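Long-range contact in manganese-dependent ADP-ribose/CDP-alcohol diphosphatase (Danio rerio, PDB 2NXF), which probably hydrolyses ADP-ribose and CDP-alcohols such as CDP-choline at a dinuclear metal centre of the calcineurin-like phosphoesterase kind: residues 258-271 against 277-289. Residues are numbered along the deposited sequence; the frame is centred on the assembly and turned at random.
Sequences VLCFIAGHDHDGGR and GAQHITLEGVIET. With ZN (zinc ion), chain C; ZN (zinc ion), chain B.
His267 gives its ND1 proton to Glu288 OE2 (2.9 Å, N-H...O 178°) in the plane of the imidazole; the Glu288 chain, extended beyond CG (chi2 177°), carries its carboxylate out to the ring, almost perpendicular to it. Ile287 CG2 lies over one ring face, 3.7 Å from the centroid, in a CH-pi contact. The ND1 bond and that of His267 NE2 to one zinc (2.2 Å) together hold the ring's rotation; Asp13, Gln15 and Asp60 also bind that metal. Replacing Glu288 by an alanine is likely to leave ND1 without this acceptor, the imidazole freer to turn and Arg31 short of one salt-bridge partner. Backbone bonds such as Ala263 N to Ile281 O (2.8 Å) knit the strands closely, and beta-branched Ile262 and Ile281 lie side by side. Gly269 suits its place: positive phi favours glycine, and a CB would clash with Glu284 CD. The looser rim is watery: water bridges Arg271, paired chiefly with Glu315, to Glu284, and one water links Glu288 firmly to Asp268, a salt-bridge partner of Arg29. Strand 258-263 runs parallel to 279-282, which pairs antiparallel with edge strand 270-273; strand 222-227 flanks 258-263 on its other side, while Met306 and Met308 of strand 305-312 pack against Ile281.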
loop_
_atom_site.group_PDB
_atom_site.type_symbol
_atom_site.label_atom_id
_atom_site.label_comp_id
_atom_site.label_asym_id
_atom_site.label_seq_id
_atom_site.Cartn_x
_atom_site.Cartn_y
_atom_site.Cartn_z
ATOM N N VAL A 258 8.837 12.258 -9.942
ATOM C CA VAL A 258 8.669 11.198 -8.954
ATOM C C VAL A 258 9.677 11.391 -7.806
ATOM O O VAL A 258 10.893 11.435 -8.030
ATOM C CB VAL A 258 8.872 9.816 -9.584
ATOM C CG1 VAL A 258 8.752 8.716 -8.517
ATOM C CG2 VAL A 258 7.883 9.601 -10.763
ATOM N N LEU A 259 9.147 11.507 -6.593
ATOM C CA LEU A 259 9.981 11.650 -5.411
ATOM C C LEU A 259 10.180 10.275 -4.804
ATOM O O LEU A 259 11.314 9.825 -4.617
ATOM C CB LEU A 259 9.356 12.626 -4.410
ATOM C CG LEU A 259 10.079 12.782 -3.063
ATOM C CD1 LEU A 259 11.525 13.280 -3.213
ATOM C CD2 LEU A 259 9.250 13.684 -2.148
ATOM N N CYS A 260 9.071 9.592 -4.523
ATOM C CA CYS A 260 9.172 8.267 -3.920
ATOM C C CYS A 260 7.953 7.425 -4.241
ATOM O O CYS A 260 6.884 7.947 -4.597
ATOM C CB CYS A 260 9.357 8.387 -2.413
ATOM S SG CYS A 260 8.031 9.287 -1.573
ATOM N N PHE A 261 8.139 6.116 -4.109
ATOM C CA PHE A 261 7.096 5.146 -4.305
ATOM C C PHE A 261 7.036 4.358 -3.006
ATOM O O PHE A 261 8.025 3.744 -2.605
ATOM C CB PHE A 261 7.468 4.242 -5.477
ATOM C CG PHE A 261 6.373 3.299 -5.872
ATOM C CD1 PHE A 261 5.513 3.613 -6.927
ATOM C CD2 PHE A 261 6.178 2.115 -5.161
ATOM C CE1 PHE A 261 4.468 2.725 -7.288
ATOM C CE2 PHE A 261 5.155 1.222 -5.515
ATOM C CZ PHE A 261 4.293 1.536 -6.573
ATOM N N ILE A 262 5.899 4.433 -2.328
ATOM C CA ILE A 262 5.781 3.884 -0.961
ATOM C C ILE A 262 4.758 2.767 -0.977
ATOM O O ILE A 262 3.643 2.935 -1.495
ATOM C CB ILE A 262 5.365 5.005 0.050
ATOM C CG1 ILE A 262 6.464 6.077 0.127
ATOM C CG2 ILE A 262 5.132 4.433 1.443
ATOM C CD1 ILE A 262 6.039 7.368 0.860
ATOM N N ALA A 263 5.146 1.611 -0.437
ATOM C CA ALA A 263 4.273 0.448 -0.470
ATOM C C ALA A 263 4.284 -0.287 0.863
ATOM O O ALA A 263 5.119 -0.003 1.716
ATOM C CB ALA A 263 4.709 -0.501 -1.596
ATOM N N GLY A 264 3.352 -1.223 1.028
ATOM C CA GLY A 264 3.340 -2.117 2.197
ATOM C C GLY A 264 3.530 -3.524 1.649
ATOM O O GLY A 264 4.401 -3.763 0.785
ATOM N N HIS A 265 2.720 -4.455 2.157
ATOM C CA HIS A 265 2.622 -5.850 1.663
ATOM C C HIS A 265 3.764 -6.745 2.096
ATOM O O HIS A 265 3.519 -7.819 2.651
ATOM C CB HIS A 265 2.399 -5.912 0.134
ATOM C CG HIS A 265 1.951 -7.254 -0.387
ATOM N ND1 HIS A 265 0.769 -7.858 -0.005
ATOM C CD2 HIS A 265 2.488 -8.054 -1.340
ATOM C CE1 HIS A 265 0.605 -8.981 -0.686
ATOM N NE2 HIS A 265 1.643 -9.133 -1.500
ATOM N N ASP A 266 5.008 -6.340 1.835
ATOM C CA ASP A 266 6.148 -7.123 2.321
ATOM C C ASP A 266 6.407 -6.676 3.755
ATOM O O ASP A 266 7.013 -5.617 3.981
ATOM C CB ASP A 266 7.388 -6.879 1.440
ATOM C CG ASP A 266 8.597 -7.668 1.878
ATOM O OD1 ASP A 266 8.562 -8.319 2.950
ATOM O OD2 ASP A 266 9.600 -7.672 1.123
ATOM N N HIS A 267 5.953 -7.482 4.722
ATOM C CA HIS A 267 5.978 -7.059 6.137
ATOM C C HIS A 267 7.393 -6.883 6.676
ATOM O O HIS A 267 7.575 -6.244 7.697
ATOM C CB HIS A 267 5.237 -8.070 7.022
ATOM C CG HIS A 267 3.801 -8.266 6.635
ATOM N ND1 HIS A 267 3.108 -9.423 6.925
ATOM C CD2 HIS A 267 2.927 -7.449 5.995
ATOM C CE1 HIS A 267 1.869 -9.313 6.467
ATOM N NE2 HIS A 267 1.732 -8.126 5.898
ATOM N N ASP A 268 8.383 -7.484 6.005
ATOM C CA ASP A 268 9.792 -7.326 6.379
ATOM C C ASP A 268 10.336 -5.938 6.034
ATOM O O ASP A 268 11.376 -5.527 6.580
ATOM C CB ASP A 268 10.645 -8.361 5.651
ATOM C CG ASP A 268 10.580 -9.748 6.287
ATOM O OD1 ASP A 268 9.908 -9.936 7.329
ATOM O OD2 ASP A 268 11.254 -10.652 5.749
ATOM N N GLY A 269 9.660 -5.244 5.120
ATOM C CA GLY A 269 10.099 -3.922 4.648
ATOM C C GLY A 269 11.303 -3.986 3.712
ATOM O O GLY A 269 11.929 -5.039 3.526
ATOM N N GLY A 270 11.634 -2.844 3.126
ATOM C CA GLY A 270 12.787 -2.744 2.243
ATOM C C GLY A 270 12.869 -1.314 1.760
ATOM O O GLY A 270 11.931 -0.532 1.948
ATOM N N ARG A 271 13.983 -0.967 1.137
ATOM C CA ARG A 271 14.157 0.382 0.589
ATOM C C ARG A 271 15.337 0.398 -0.350
ATOM O O ARG A 271 16.317 -0.327 -0.143
ATOM C CB ARG A 271 14.383 1.403 1.709
ATOM C CG ARG A 271 15.556 1.047 2.649
ATOM C CD ARG A 271 15.615 1.996 3.828
ATOM N NE ARG A 271 14.388 1.957 4.637
ATOM C CZ ARG A 271 14.162 2.765 5.670
ATOM N NH1 ARG A 271 15.083 3.679 5.992
ATOM N NH2 ARG A 271 13.021 2.665 6.356
ATOM N N GLY A 277 17.031 7.931 -9.441
ATOM C CA GLY A 277 17.055 8.797 -8.254
ATOM C C GLY A 277 15.798 8.690 -7.394
ATOM O O GLY A 277 15.785 9.135 -6.242
ATOM N N ALA A 278 14.743 8.100 -7.946
ATOM C CA ALA A 278 13.499 7.899 -7.205
ATOM C C ALA A 278 13.733 6.928 -6.058
ATOM O O ALA A 278 14.414 5.927 -6.216
ATOM C CB ALA A 278 12.415 7.383 -8.108
ATOM N N GLN A 279 13.170 7.247 -4.904
ATOM C CA GLN A 279 13.305 6.404 -3.730
ATOM C C GLN A 279 12.126 5.443 -3.646
ATOM O O GLN A 279 10.980 5.871 -3.752
ATOM C CB GLN A 279 13.339 7.302 -2.495
ATOM C CG GLN A 279 13.314 6.585 -1.190
ATOM C CD GLN A 279 14.681 6.091 -0.803
ATOM O OE1 GLN A 279 15.636 6.879 -0.730
ATOM N NE2 GLN A 279 14.795 4.782 -0.540
ATOM N N HIS A 280 12.409 4.156 -3.448
ATOM C CA HIS A 280 11.358 3.177 -3.149
ATOM C C HIS A 280 11.419 2.820 -1.687
ATOM O O HIS A 280 12.504 2.551 -1.155
ATOM C CB HIS A 280 11.512 1.944 -4.041
ATOM C CG HIS A 280 11.235 2.250 -5.480
ATOM N ND1 HIS A 280 10.044 1.926 -6.083
ATOM C CD2 HIS A 280 11.950 2.951 -6.397
ATOM C CE1 HIS A 280 10.047 2.379 -7.327
ATOM N NE2 HIS A 280 11.197 2.996 -7.547
ATOM N N ILE A 281 10.257 2.866 -1.037
ATOM C CA ILE A 281 10.167 2.549 0.382
ATOM C C ILE A 281 9.070 1.509 0.570
ATOM O O ILE A 281 7.925 1.715 0.154
ATOM C CB ILE A 281 9.808 3.796 1.231
ATOM C CG1 ILE A 281 10.800 4.938 0.967
ATOM C CG2 ILE A 281 9.749 3.448 2.735
ATOM C CD1 ILE A 281 10.284 6.302 1.445
ATOM N N THR A 282 9.424 0.382 1.180
ATOM C CA THR A 282 8.432 -0.619 1.549
ATOM C C THR A 282 8.373 -0.655 3.069
ATOM O O THR A 282 9.336 -1.027 3.715
ATOM C CB THR A 282 8.786 -2.012 0.977
ATOM O OG1 THR A 282 8.966 -1.904 -0.440
ATOM C CG2 THR A 282 7.659 -3.055 1.282
ATOM N N LEU A 283 7.246 -0.219 3.620
ATOM C CA LEU A 283 7.112 -0.098 5.061
ATOM C C LEU A 283 6.971 -1.444 5.743
ATOM O O LEU A 283 6.195 -2.303 5.297
ATOM C CB LEU A 283 5.884 0.752 5.400
ATOM C CG LEU A 283 5.971 2.232 5.048
ATOM C CD1 LEU A 283 4.589 2.853 5.225
ATOM C CD2 LEU A 283 7.020 2.932 5.944
ATOM N N GLU A 284 7.748 -1.625 6.812
ATOM C CA GLU A 284 7.618 -2.789 7.696
ATOM C C GLU A 284 6.187 -2.897 8.204
ATOM O O GLU A 284 5.549 -1.873 8.474
ATOM C CB GLU A 284 8.586 -2.642 8.880
ATOM C CG GLU A 284 10.078 -2.831 8.496
ATOM C CD GLU A 284 10.750 -1.623 7.813
ATOM O OE1 GLU A 284 10.165 -0.530 7.688
ATOM O OE2 GLU A 284 11.917 -1.770 7.384
ATOM N N GLY A 285 5.690 -4.132 8.346
ATOM C CA GLY A 285 4.261 -4.316 8.638
ATOM C C GLY A 285 3.981 -4.410 10.125
ATOM O O GLY A 285 4.676 -5.119 10.873
ATOM N N VAL A 286 2.942 -3.706 10.548
ATOM C CA VAL A 286 2.524 -3.714 11.950
ATOM C C VAL A 286 2.170 -5.118 12.424
ATOM O O VAL A 286 2.510 -5.520 13.558
ATOM C CB VAL A 286 1.296 -2.776 12.141
ATOM C CG1 VAL A 286 0.597 -3.033 13.484
ATOM C CG2 VAL A 286 1.723 -1.305 12.022
ATOM N N ILE A 287 1.507 -5.880 11.558
ATOM C CA ILE A 287 1.044 -7.218 11.973
ATOM C C ILE A 287 2.164 -8.148 12.439
ATOM O O ILE A 287 1.947 -8.973 13.313
ATOM C CB ILE A 287 0.171 -7.880 10.894
ATOM C CG1 ILE A 287 -0.464 -9.190 11.392
ATOM C CG2 ILE A 287 0.955 -8.104 9.589
ATOM C CD1 ILE A 287 -1.422 -9.004 12.579
ATOM N N GLU A 288 3.367 -8.018 11.864
ATOM C CA GLU A 288 4.456 -8.919 12.281
ATOM C C GLU A 288 5.379 -8.279 13.316
ATOM O O GLU A 288 6.456 -8.801 13.592
ATOM C CB GLU A 288 5.220 -9.444 11.068
ATOM C CG GLU A 288 4.354 -10.467 10.312
ATOM C CD GLU A 288 4.973 -11.004 9.044
ATOM O OE1 GLU A 288 6.168 -10.764 8.801
ATOM O OE2 GLU A 288 4.232 -11.688 8.296
ATOM N N THR A 289 4.921 -7.159 13.874
ATOM C CA THR A 289 5.658 -6.418 14.916
ATOM C C THR A 289 5.168 -6.813 16.339
ATOM O O THR A 289 3.985 -6.622 16.637
ATOM C CB THR A 289 5.510 -4.933 14.726
ATOM O OG1 THR A 289 5.850 -4.597 13.372
ATOM C CG2 THR A 289 6.418 -4.172 15.709
HETATM ZN ZN ZN C . -0.789 -7.570 1.583
HETATM ZN ZN ZN B . -0.194 -7.643 4.847
HETATM O O HOH W 1 13.657 10.961 -5.295
HETATM O O HOH W 2 0.786 -8.015 2.977
HETATM O O HOH W 3 8.244 -9.153 9.367
HETATM O O HOH W 4 7.217 -11.389 6.276
HETATM O O HOH W 5 13.259 -3.976 7.783
HETATM O O HOH W 6 10.902 0.902 5.579
HETATM O O HOH W 7 13.355 -0.734 4.900
#